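Local coordinates for protein triosephosphate isomerase (Trichomonas vaginalis, PDB 4O4V) that probably catalyses the reversible interconversion of D-glyceraldehyde 3-phosphate and dihydroxyacetone phosphate, a step of glycolysis and gluconeogenesis, as a homodimer, at residues 7-12 / 39-44; 25-30 / 240-245; 62-67 / 90-95; 160-165 / 206-211. All coordinates share one frame; numbering follows the deposited sequence. Where two conformers were deposited one is given.

Contact 1 (7-12 / 39-44); sequences GGNWKA and VVAAPF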
loop_
_atom_site.group_PDB
_atom_site.type_symbol
_atom_site.label_atom_id
_atom_site.label_comp_id
_atom_site.label_asym_id
_atom_site.label_seq_id
_atom_site.Cartn_x
_atom_site.Cartn_y
_atom_site.Cartn_z
ATOM N N GLY A 7 -1.349 6.074 20.160
ATOM C CA GLY A 7 -0.981 6.025 18.750
ATOM C C GLY A 7 -1.783 7.017 17.966
ATOM O O GLY A 7 -3.015 7.058 18.082
ATOM N N GLY A 8 -1.136 7.852 17.189
ATOM C CA GLY A 8 -1.801 8.745 16.257
ATOM C C GLY A 8 -1.861 8.131 14.879
ATOM O O GLY A 8 -0.814 8.088 14.201
ATOM N N ASN A 9 -3.021 7.731 14.404
ATOM C CA ASN A 9 -3.165 7.152 13.067
ATOM C C ASN A 9 -3.594 8.249 12.101
ATOM O O ASN A 9 -4.760 8.636 12.073
ATOM C CB ASN A 9 -4.201 6.037 13.109
ATOM C CG ASN A 9 -4.396 5.374 11.774
ATOM O OD1 ASN A 9 -3.610 5.583 10.834
ATOM N ND2 ASN A 9 -5.402 4.536 11.679
ATOM N N TRP A 10 -2.659 8.747 11.307
ATOM C CA TRP A 10 -2.984 9.759 10.299
ATOM C C TRP A 10 -3.897 9.230 9.210
ATOM O O TRP A 10 -4.500 10.031 8.493
ATOM C CB TRP A 10 -1.724 10.295 9.643
ATOM C CG TRP A 10 -0.833 11.105 10.536
ATOM C CD1 TRP A 10 -0.919 11.295 11.886
ATOM C CD2 TRP A 10 0.329 11.815 10.099
ATOM N NE1 TRP A 10 0.139 12.087 12.316
ATOM C CE2 TRP A 10 0.905 12.425 11.232
ATOM C CE3 TRP A 10 0.926 12.012 8.847
ATOM C CZ2 TRP A 10 2.074 13.206 11.156
ATOM C CZ3 TRP A 10 2.092 12.786 8.779
ATOM C CH2 TRP A 10 2.638 13.374 9.921
ATOM N N LYS A 11 -3.990 7.917 9.054
ATOM C CA LYS A 11 -4.735 7.283 7.968
ATOM C C LYS A 11 -4.153 7.777 6.654
ATOM O O LYS A 11 -2.937 7.963 6.548
ATOM C CB LYS A 11 -6.252 7.449 8.083
ATOM C CG LYS A 11 -6.789 7.030 9.468
ATOM C CD LYS A 11 -8.293 7.061 9.538
ATOM C CE LYS A 11 -8.791 6.634 10.902
ATOM N NZ LYS A 11 -10.268 6.519 10.886
ATOM N N ALA A 12 -4.956 7.970 5.621
ATOM C CA ALA A 12 -4.459 8.432 4.315
ATOM C C ALA A 12 -4.479 9.957 4.271
ATOM O O ALA A 12 -5.247 10.572 3.533
ATOM C CB ALA A 12 -5.249 7.825 3.173
ATOM N N VAL A 39 3.262 6.894 19.634
ATOM C CA VAL A 39 3.629 6.380 18.326
ATOM C C VAL A 39 2.793 7.151 17.301
ATOM O O VAL A 39 1.610 7.425 17.553
ATOM C CB VAL A 39 3.373 4.877 18.305
ATOM C CG1 VAL A 39 3.529 4.268 16.929
ATOM C CG2 VAL A 39 4.295 4.153 19.270
ATOM N N VAL A 40 3.375 7.492 16.160
ATOM C CA VAL A 40 2.699 8.233 15.099
ATOM C C VAL A 40 2.784 7.417 13.825
ATOM O O VAL A 40 3.893 7.116 13.358
ATOM C CB VAL A 40 3.329 9.601 14.881
ATOM C CG1 VAL A 40 2.586 10.341 13.771
ATOM C CG2 VAL A 40 3.314 10.422 16.201
ATOM N N ALA A 41 1.619 7.060 13.277
ATOM C CA ALA A 41 1.518 6.252 12.052
ATOM C C ALA A 41 1.124 7.129 10.875
ATOM O O ALA A 41 0.180 7.932 10.982
ATOM C CB ALA A 41 0.510 5.140 12.229
ATOM N N ALA A 42 1.823 6.982 9.751
ATOM C CA ALA A 42 1.632 7.844 8.583
ATOM C C ALA A 42 1.666 7.016 7.312
ATOM O O ALA A 42 2.167 5.885 7.310
ATOM C CB ALA A 42 2.705 8.900 8.556
ATOM N N PRO A 43 1.215 7.593 6.193
ATOM C CA PRO A 43 1.320 6.901 4.896
ATOM C C PRO A 43 2.751 6.528 4.558
ATOM O O PRO A 43 3.698 7.251 4.887
ATOM C CB PRO A 43 0.776 7.939 3.905
ATOM C CG PRO A 43 -0.187 8.742 4.720
ATOM C CD PRO A 43 0.426 8.836 6.079
ATOM N N PHE A 44 2.919 5.423 3.840
ATOM C CA PHE A 44 4.250 4.911 3.546
ATOM C C PHE A 44 5.183 5.960 2.985
ATOM O O PHE A 44 6.358 6.021 3.357
ATOM C CB PHE A 44 4.206 3.763 2.531
ATOM C CG PHE A 44 3.533 2.505 2.988
ATOM C CD1 PHE A 44 3.994 1.788 4.080
ATOM C CD2 PHE A 44 2.464 2.003 2.282
ATOM C CE1 PHE A 44 3.369 0.582 4.450
ATOM C CE2 PHE A 44 1.847 0.801 2.650
ATOM C CZ PHE A 44 2.306 0.113 3.729
#
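Gly8 and Val40 pair in the first two parallel strands of the TIM barrel, 5-9 and 37-41. Both backbone polar atoms of Gly8 bond across the pair. Its N donates to Val39 O at 2.8 Å, and its O accepts from Ala41 N at 2.8 Å. One residue past the strand, Trp10 N adds a bond to Ala41 O at 3.0 Å. The Trp10 CG is anti to the carbonyl carbon (chi1 -68°), which turns the indole back over the second strand, on the side of Val40. Val40 CG1 meets its five-membered ring, 3.3 Å from Trp10 NE1. Ala42 CB meets the six-membered ring, 3.6 Å from Trp10 CE3. The strands belong to one beta-alpha-beta unit, and its helix 17-28 packs on the same indole through Ala20 and Leu23. Asn9 and Ala41 point to the other side of the sheet, into the barrel, where both touch Ile91. Asn9 OD1 closes an Asx turn by accepting from Lys11 N at 3.0 Å, with the donor above the amide plane. Asn9 ND2 bonds Thr74 of the second subunit, and Lys11 NZ forms a salt bridge with Glu96. Pro43 CG rests 3.4 Å from Lys11 O.

Contact 2 (25-30 / 240-245); sequences EMLNGA and GFINIV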
loop_
_atom_site.group_PDB
_atom_site.type_symbol
_atom_site.label_atom_id
_atom_site.label_comp_id
_atom_site.label_asym_id
_atom_site.label_seq_id
_atom_site.Cartn_x
_atom_site.Cartn_y
_atom_site.Cartn_z
ATOM N N GLU A 25 6.300 19.583 12.773
ATOM C CA GLU A 25 6.789 20.741 13.533
ATOM C C GLU A 25 5.906 21.021 14.743
ATOM O O GLU A 25 6.428 21.305 15.847
ATOM C CB GLU A 25 6.860 21.963 12.627
ATOM N N MET A 26 4.596 20.913 14.599
ATOM C CA MET A 26 3.681 21.148 15.719
ATOM C C MET A 26 3.819 20.088 16.790
ATOM O O MET A 26 3.807 20.384 17.984
ATOM C CB MET A 26 2.248 21.215 15.208
ATOM C CG MET A 26 1.171 21.410 16.298
ATOM S SD MET A 26 0.645 19.945 17.240
ATOM C CE MET A 26 -0.292 19.040 16.037
ATOM N N LEU A 27 3.960 18.848 16.393
ATOM C CA LEU A 27 4.162 17.780 17.355
ATOM C C LEU A 27 5.480 17.954 18.101
ATOM O O LEU A 27 5.558 17.662 19.304
ATOM C CB LEU A 27 4.156 16.415 16.662
ATOM C CG LEU A 27 2.847 16.023 15.958
ATOM C CD1 LEU A 27 2.985 14.727 15.210
ATOM C CD2 LEU A 27 1.698 15.931 16.956
ATOM N N ASN A 28 6.530 18.394 17.415
ATOM C CA ASN A 28 7.823 18.529 18.041
ATOM C C ASN A 28 7.882 19.588 19.125
ATOM O O ASN A 28 8.739 19.513 20.006
ATOM C CB ASN A 28 8.856 18.832 16.965
ATOM C CG ASN A 28 9.208 17.617 16.160
ATOM O OD1 ASN A 28 8.785 16.500 16.458
ATOM N ND2 ASN A 28 9.991 17.814 15.133
ATOM N N GLY A 29 7.006 20.556 19.107
ATOM C CA GLY A 29 6.956 21.595 20.129
ATOM C C GLY A 29 5.971 21.309 21.257
ATOM O O GLY A 29 5.825 22.140 22.175
ATOM N N ALA A 30 5.309 20.166 21.233
ATOM C CA ALA A 30 4.263 19.850 22.219
ATOM C C ALA A 30 4.850 19.451 23.570
ATOM O O ALA A 30 5.814 18.717 23.646
ATOM C CB ALA A 30 3.393 18.737 21.692
ATOM N N GLY A 240 -5.194 19.019 19.094
ATOM C CA GLY A 240 -5.856 18.244 20.136
ATOM C C GLY A 240 -5.224 16.875 20.387
ATOM O O GLY A 240 -5.492 16.260 21.441
ATOM N N PHE A 241 -4.403 16.371 19.462
ATOM C CA PHE A 241 -3.658 15.160 19.727
ATOM C C PHE A 241 -2.891 15.276 21.038
ATOM O O PHE A 241 -2.789 14.308 21.791
ATOM C CB PHE A 241 -2.691 14.865 18.569
ATOM C CG PHE A 241 -1.971 13.559 18.687
ATOM C CD1 PHE A 241 -2.689 12.359 18.714
ATOM C CD2 PHE A 241 -0.581 13.505 18.825
ATOM C CE1 PHE A 241 -2.048 11.143 18.834
ATOM C CE2 PHE A 241 0.066 12.283 18.926
ATOM C CZ PHE A 241 -0.650 11.101 18.941
ATOM N N ILE A 242 -2.358 16.454 21.348
ATOM C CA ILE A 242 -1.538 16.610 22.548
ATOM C C ILE A 242 -2.402 16.457 23.808
ATOM O O ILE A 242 -1.962 15.905 24.804
ATOM C CB ILE A 242 -0.747 17.946 22.504
ATOM C CG1 ILE A 242 0.012 18.033 21.161
ATOM C CG2 ILE A 242 0.140 18.049 23.724
ATOM C CD1 ILE A 242 0.865 16.807 20.822
ATOM N N ASN A 243 -3.626 16.989 23.784
ATOM C CA ASN A 243 -4.544 16.777 24.886
ATOM C C ASN A 243 -4.761 15.307 25.131
ATOM O O ASN A 243 -4.822 14.853 26.270
ATOM C CB ASN A 243 -5.897 17.430 24.610
ATOM C CG ASN A 243 -5.801 18.898 24.467
ATOM O OD1 ASN A 243 -5.390 19.408 23.423
ATOM N ND2 ASN A 243 -6.185 19.616 25.509
ATOM N N ILE A 244 -4.897 14.537 24.067
ATOM C CA ILE A 244 -5.122 13.107 24.178
ATOM C C ILE A 244 -3.881 12.402 24.741
ATOM O O ILE A 244 -3.998 11.557 25.612
ATOM C CB ILE A 244 -5.586 12.517 22.842
ATOM C CG1 ILE A 244 -6.886 13.175 22.380
ATOM C CG2 ILE A 244 -5.745 11.048 22.951
ATOM C CD1 ILE A 244 -7.238 12.940 20.914
ATOM N N VAL A 245 -2.698 12.732 24.225
ATOM C CA VAL A 245 -1.458 12.204 24.791
ATOM C C VAL A 245 -1.397 12.457 26.300
ATOM O O VAL A 245 -1.038 11.570 27.106
ATOM C CB VAL A 245 -0.251 12.835 24.080
ATOM C CG1 VAL A 245 1.037 12.585 24.847
ATOM C CG2 VAL A 245 -0.189 12.310 22.645
#
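Ala30 CB presses against the Ile242 side chain. It lies 3.3 Å from Ile242 CD1 and 3.5 Å from Ile242 CG1, both short for carbon-carbon contact, so the packing here is tight. The Ile242 CG1 branch is anti to its carbonyl carbon (chi1 -52°) and reaches across toward the end of helix 17-28. On that helix, Leu27 CD2 also meets this side chain, 4.1 Å from Ile242 CD1, and lies 3.8 Å from Phe241 CD2. The Leu27 and Phe241 side chains cross at about a right angle. No hydrogen bond spans the two segments, so the join is purely apolar. The next shell sets these groups. Val245 CG2 sits 3.7 Å above one face of the Phe241 ring, offset toward its rim, from one helical turn further on. Val6, Val38 and Val232 of three barrel strands also touch the Phe241 side chain. Trp58 packs on Leu27. Arg55 NH1 bonds Leu27 O and Ala30 O, which ties down the chain where the helix ends. Helix 17-28 follows the first strand and helix 240-246 follows the last, so their contact closes the ring of outer helices of a TIM barrel.

Contact 3 (62-67 / 90-95); sequences AENVFT and TILGHS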
loop_
_atom_site.group_PDB
_atom_site.type_symbol
_atom_site.label_atom_id
_atom_site.label_comp_id
_atom_site.label_asym_id
_atom_site.label_seq_id
_atom_site.Cartn_x
_atom_site.Cartn_y
_atom_site.Cartn_z
ATOM N N ALA A 62 4.335 2.338 10.621
ATOM C CA ALA A 62 3.570 2.119 9.404
ATOM C C ALA A 62 2.110 1.867 9.695
ATOM O O ALA A 62 1.715 1.584 10.839
ATOM C CB ALA A 62 4.150 0.939 8.633
ATOM N N GLU A 63 1.277 1.943 8.672
ATOM C CA GLU A 63 -0.165 1.733 8.784
ATOM C C GLU A 63 -0.608 0.342 8.323
ATOM O O GLU A 63 -1.780 -0.022 8.456
ATOM C CB GLU A 63 -0.951 2.791 8.008
ATOM C CG GLU A 63 -0.849 4.198 8.634
ATOM C CD GLU A 63 -1.647 5.244 7.883
ATOM O OE1 GLU A 63 -2.561 4.901 7.120
ATOM O OE2 GLU A 63 -1.339 6.470 8.074
ATOM N N ASN A 64 0.334 -0.418 7.782
ATOM C CA ASN A 64 0.118 -1.757 7.238
ATOM C C ASN A 64 1.485 -2.300 6.828
ATOM O O ASN A 64 2.411 -1.513 6.611
ATOM C CB ASN A 64 -0.803 -1.703 6.012
ATOM C CG ASN A 64 -1.140 -3.058 5.460
ATOM O OD1 ASN A 64 -1.378 -3.985 6.207
ATOM N ND2 ASN A 64 -1.151 -3.165 4.129
ATOM N N VAL A 65 1.580 -3.610 6.634
ATOM C CA VAL A 65 2.739 -4.254 5.999
ATOM C C VAL A 65 2.231 -5.484 5.279
ATOM O O VAL A 65 1.140 -5.992 5.566
ATOM C CB VAL A 65 3.831 -4.686 7.008
ATOM C CG1 VAL A 65 4.378 -3.542 7.786
ATOM C CG2 VAL A 65 3.345 -5.749 7.963
ATOM N N PHE A 66 3.009 -6.004 4.338
ATOM C CA PHE A 66 2.660 -7.256 3.678
ATOM C C PHE A 66 3.186 -8.468 4.481
ATOM O O PHE A 66 3.752 -8.314 5.542
ATOM C CB PHE A 66 3.176 -7.211 2.219
ATOM C CG PHE A 66 2.645 -8.300 1.346
ATOM C CD1 PHE A 66 1.292 -8.471 1.124
ATOM C CD2 PHE A 66 3.522 -9.185 0.718
ATOM C CE1 PHE A 66 0.827 -9.475 0.319
ATOM C CE2 PHE A 66 3.048 -10.186 -0.076
ATOM C CZ PHE A 66 1.727 -10.347 -0.276
ATOM N N THR A 67 2.944 -9.682 3.985
ATOM C CA THR A 67 3.266 -10.930 4.690
ATOM C C THR A 67 4.634 -11.519 4.365
ATOM O O THR A 67 5.033 -12.505 4.978
ATOM C CB THR A 67 2.254 -11.991 4.314
ATOM O OG1 THR A 67 2.167 -11.995 2.892
ATOM C CG2 THR A 67 0.878 -11.736 4.946
ATOM N N THR A 90 4.131 -1.193 13.313
ATOM C CA THR A 90 3.065 -1.132 12.316
ATOM C C THR A 90 1.712 -1.359 12.961
ATOM O O THR A 90 1.579 -2.130 13.923
ATOM C CB THR A 90 3.259 -2.146 11.158
ATOM O OG1 THR A 90 2.320 -1.868 10.103
ATOM C CG2 THR A 90 3.172 -3.574 11.606
ATOM N N ILE A 91 0.695 -0.721 12.400
ATOM C CA ILE A 91 -0.709 -1.101 12.620
ATOM C C ILE A 91 -1.037 -2.300 11.760
ATOM O O ILE A 91 -0.543 -2.396 10.629
ATOM C CB ILE A 91 -1.648 0.083 12.293
ATOM C CG1 ILE A 91 -1.291 1.314 13.142
ATOM C CG2 ILE A 91 -3.124 -0.273 12.471
ATOM C CD1 ILE A 91 -2.024 2.580 12.743
ATOM N N LEU A 92 -1.877 -3.201 12.272
ATOM C CA LEU A 92 -2.421 -4.322 11.504
ATOM C C LEU A 92 -3.894 -4.463 11.770
ATOM O O LEU A 92 -4.341 -4.306 12.908
ATOM C CB LEU A 92 -1.730 -5.647 11.900
ATOM C CG LEU A 92 -0.261 -5.791 11.528
ATOM C CD1 LEU A 92 0.263 -7.119 12.045
ATOM C CD2 LEU A 92 -0.088 -5.686 10.039
ATOM N N GLY A 93 -4.641 -4.829 10.738
ATOM C CA GLY A 93 -6.034 -5.205 10.916
ATOM C C GLY A 93 -6.997 -4.071 11.203
ATOM O O GLY A 93 -8.105 -4.289 11.688
ATOM N N HIS A 94 -6.618 -2.852 10.870
ATOM C CA HIS A 94 -7.515 -1.719 11.035
ATOM C C HIS A 94 -8.818 -2.001 10.311
ATOM O O HIS A 94 -8.832 -2.597 9.215
ATOM C CB HIS A 94 -6.864 -0.457 10.474
ATOM C CG HIS A 94 -7.562 0.781 10.879
ATOM N ND1 HIS A 94 -8.683 1.258 10.249
ATOM C CD2 HIS A 94 -7.317 1.608 11.913
ATOM C CE1 HIS A 94 -9.110 2.317 10.907
ATOM N NE2 HIS A 94 -8.273 2.566 11.898
ATOM N N SER A 95 -9.917 -1.573 10.904
ATOM C CA SER A 95 -11.237 -1.775 10.313
ATOM C C SER A 95 -11.317 -1.368 8.840
ATOM O O SER A 95 -12.034 -2.007 8.070
ATOM C CB SER A 95 -12.306 -1.037 11.122
ATOM O OG SER A 95 -12.141 0.362 11.108
HETATM O O HOH W 1 -3.991 -1.958 9.293
HETATM O O HOH W 2 -3.540 -4.496 7.976
#
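Thr90 and Val65 cross obliquely where the chain leaves the third barrel strand beside the fourth. Val65 CG1 is anti to its carbonyl carbon (chi1 -60°) and comes up to the Thr90 hydroxyl, 3.5 Å from Thr90 OG1. The other methyl, Val65 CG2, takes the crowded position between N and C and meets Leu92 CD2 at 4.0 Å, again obliquely. Ala62 CB approaches the same hydroxyl, 3.7 Å from Thr90 OG1. That hydroxyl turns back along its own strand and donates to Ile91 O at 3.0 Å, lying above the carbonyl plane. Val79 and Ile82 of helix 79-83 also touch Val65. Val65 N is buried here with no partner.

Ala62 and Thr90 form a parallel bridge of the TIM barrel, and Ile91 N donates to Ala62 O at 3.0 Å. Past this bridge no further direct hydrogen bond links the segments; two waters do. One water donates to Glu63 O and accepts from His94 N. A second donates to Asn64 OD1 at 2.8 Å and accepts from Gly93 N at 3.0 Å. Gly93 has a positive phi (73°), at the turn between strand 89-92 and helix 95-99. His94 is the N-cap of that helix, its ND1 accepting from Glu96 N. Asn64 OD1 also accepts from Lys111 NZ, its strongest polar partner. Glu63 points away from strand 89-92, and its OE1 accepts from Gly75 N of the second subunit. His94 packs on Thr74 of that same subunit, at the dimer interface.

Contact 4 (160-165 / 206-211); sequences DVVIAY and RILYGG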
loop_
_atom_site.group_PDB
_atom_site.type_symbol
_atom_site.label_atom_id
_atom_site.label_comp_id
_atom_site.label_asym_id
_atom_site.label_seq_id
_atom_site.Cartn_x
_atom_site.Cartn_y
_atom_site.Cartn_z
ATOM N N ASP A 160 5.733 -7.067 22.578
ATOM C CA ASP A 160 5.723 -6.282 21.344
ATOM C C ASP A 160 4.350 -6.211 20.688
ATOM O O ASP A 160 4.251 -5.812 19.532
ATOM C CB ASP A 160 6.765 -6.884 20.412
ATOM C CG ASP A 160 8.185 -6.626 20.877
ATOM O OD1 ASP A 160 8.423 -5.831 21.806
ATOM O OD2 ASP A 160 9.079 -7.240 20.280
ATOM N N VAL A 161 3.303 -6.544 21.435
ATOM C CA VAL A 161 1.935 -6.513 20.972
ATOM C C VAL A 161 1.114 -5.513 21.762
ATOM O O VAL A 161 1.118 -5.546 22.993
ATOM C CB VAL A 161 1.277 -7.906 21.092
ATOM C CG1 VAL A 161 -0.195 -7.903 20.708
ATOM C CG2 VAL A 161 2.029 -8.918 20.256
ATOM N N VAL A 162 0.393 -4.654 21.052
ATOM C CA VAL A 162 -0.642 -3.789 21.602
ATOM C C VAL A 162 -1.925 -4.117 20.845
ATOM O O VAL A 162 -1.853 -4.370 19.632
ATOM C CB VAL A 162 -0.240 -2.306 21.408
ATOM C CG1 VAL A 162 -1.355 -1.349 21.765
ATOM C CG2 VAL A 162 1.027 -1.991 22.206
ATOM N N ILE A 163 -3.068 -4.139 21.514
ATOM C CA ILE A 163 -4.347 -4.434 20.854
ATOM C C ILE A 163 -5.219 -3.199 20.893
ATOM O O ILE A 163 -5.298 -2.553 21.932
ATOM C CB ILE A 163 -5.053 -5.608 21.580
ATOM C CG1 ILE A 163 -4.193 -6.874 21.521
ATOM C CG2 ILE A 163 -6.432 -5.841 20.985
ATOM C CD1 ILE A 163 -4.674 -7.994 22.398
ATOM N N ALA A 164 -5.866 -2.856 19.788
ATOM C CA ALA A 164 -6.806 -1.739 19.737
ATOM C C ALA A 164 -8.211 -2.241 19.453
ATOM O O ALA A 164 -8.427 -3.001 18.490
ATOM C CB ALA A 164 -6.387 -0.724 18.699
ATOM N N TYR A 165 -9.171 -1.821 20.254
ATOM C CA TYR A 165 -10.578 -2.113 20.035
ATOM C C TYR A 165 -11.272 -0.961 19.310
ATOM O O TYR A 165 -11.295 0.184 19.805
ATOM C CB TYR A 165 -11.288 -2.309 21.383
ATOM C CG TYR A 165 -12.789 -2.432 21.207
ATOM C CD1 TYR A 165 -13.342 -3.522 20.563
ATOM C CD2 TYR A 165 -13.653 -1.419 21.571
ATOM C CE1 TYR A 165 -14.715 -3.598 20.317
ATOM C CE2 TYR A 165 -15.012 -1.494 21.340
ATOM C CZ TYR A 165 -15.548 -2.575 20.714
ATOM O OH TYR A 165 -16.912 -2.587 20.463
ATOM N N ARG A 206 -1.028 -3.780 26.620
ATOM C CA ARG A 206 -1.844 -2.582 26.506
ATOM C C ARG A 206 -2.981 -2.834 25.522
ATOM O O ARG A 206 -2.786 -3.308 24.394
ATOM C CB ARG A 206 -1.020 -1.374 26.052
ATOM C CG ARG A 206 -0.204 -0.687 27.143
ATOM C CD ARG A 206 1.083 -1.388 27.503
ATOM N NE ARG A 206 2.022 -1.512 26.377
ATOM C CZ ARG A 206 2.834 -0.546 25.956
ATOM N NH1 ARG A 206 2.871 0.641 26.560
ATOM N NH2 ARG A 206 3.676 -0.790 24.959
ATOM N N ILE A 207 -4.167 -2.466 25.993
ATOM C CA ILE A 207 -5.405 -2.535 25.226
ATOM C C ILE A 207 -5.925 -1.115 25.065
ATOM O O ILE A 207 -6.160 -0.401 26.044
ATOM C CB ILE A 207 -6.443 -3.455 25.875
ATOM C CG1 ILE A 207 -5.842 -4.851 26.088
ATOM C CG2 ILE A 207 -7.709 -3.531 24.990
ATOM C CD1 ILE A 207 -6.706 -5.772 26.928
ATOM N N LEU A 208 -6.066 -0.680 23.820
ATOM C CA LEU A 208 -6.406 0.691 23.483
ATOM C C LEU A 208 -7.839 0.809 23.049
ATOM O O LEU A 208 -8.417 -0.105 22.461
ATOM C CB LEU A 208 -5.568 1.209 22.305
ATOM C CG LEU A 208 -4.083 0.875 22.312
ATOM C CD1 LEU A 208 -3.440 1.462 21.061
ATOM C CD2 LEU A 208 -3.413 1.377 23.587
ATOM N N TYR A 209 -8.435 1.961 23.299
ATOM C CA TYR A 209 -9.714 2.333 22.692
ATOM C C TYR A 209 -9.461 3.075 21.396
ATOM O O TYR A 209 -8.710 4.052 21.344
ATOM C CB TYR A 209 -10.525 3.189 23.653
ATOM C CG TYR A 209 -11.864 3.585 23.074
ATOM C CD1 TYR A 209 -12.841 2.637 22.784
ATOM C CD2 TYR A 209 -12.134 4.900 22.761
ATOM C CE1 TYR A 209 -14.080 3.000 22.261
ATOM C CE2 TYR A 209 -13.381 5.285 22.216
ATOM C CZ TYR A 209 -14.339 4.311 21.974
ATOM O OH TYR A 209 -15.565 4.641 21.450
ATOM N N GLY A 210 -10.049 2.542 20.327
ATOM C CA GLY A 210 -9.883 3.037 18.973
ATOM C C GLY A 210 -11.146 3.571 18.352
ATOM O O GLY A 210 -11.233 3.663 17.116
ATOM N N GLY A 211 -12.123 3.952 19.153
ATOM C CA GLY A 211 -13.286 4.670 18.660
ATOM C C GLY A 211 -12.996 6.152 18.596
ATOM O O GLY A 211 -11.825 6.563 18.532
HETATM O O HOH W 3 1.548 -4.105 25.203
#
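Val162 and Leu208 meet at about a right angle on the inner side of the TIM barrel. Val162 CG1 is anti to its backbone N (chi1 171°) and pushes against the Leu208 branch point, 3.6 Å from Leu208 CG. Ala164 CB continues this side, 4.2 Å from Leu208 CB. The residues between point outward to the helices. Ile163 packs on helix 138-149 and Ile207 on helix 179-197. Tyr165 and Tyr209 also project on this outer side. Tyr209 CD1 lies at the edge of the Tyr165 ring, near its plane, 4.3 Å from Tyr165 CD2. Tyr165 OH bonds both Glu128 and Trp169.

Strands 161-165 and 207-209 run parallel in sense, with their axes turned by 30°, and neighbour each other in the barrel. Four backbone bonds join the two segments. Ile163 N donates to Arg206 O, Leu208 N to Ile163 O, and Tyr165 N to Leu208 O, the last nearly straight (175°). The fourth comes past the end of strand 207-209: Gly210 N donates to Tyr165 O at 2.7 Å. The chain then curls over Tyr209, and Gly211 N stands 3.5 Å above the centre of its ring.

At the other end the Arg206 chain folds back on itself at its second and third torsions. NH1 forms a salt bridge with Glu37 and a hydrogen bond to Thr3 O, while NH2 lies beside Val162 CG2. One water bridges the two segments at this end. It donates to Val161 O, and accepts from Arg206 N at 3.0 Å and, in the guanidinium plane, from Arg206 NE at 2.9 Å.

Overall arrangement
Contacts 1, 3 and 4 lie on one parallel barrel sheet and follow one another in series along the chain. Contact 1 joins the first two strands, contact 3 the third and fourth, and contact 4 the sixth and seventh. Contact 2 joins the first and last outer helices, and its segments alternate with those of contact 1. The centres of contacts 1 and 2 are about 14 Å apart, and Phe241 packs on Gly8. Contacts 1 and 3 touch, with centres about 11 Å apart. Contact 4 is about 13 Å from contact 3 and about 20 Å from contact 2, centre to centre. Neighbouring strands are thus joined within the barrel, while contacts 1 and 3 also lie by the dimer interface.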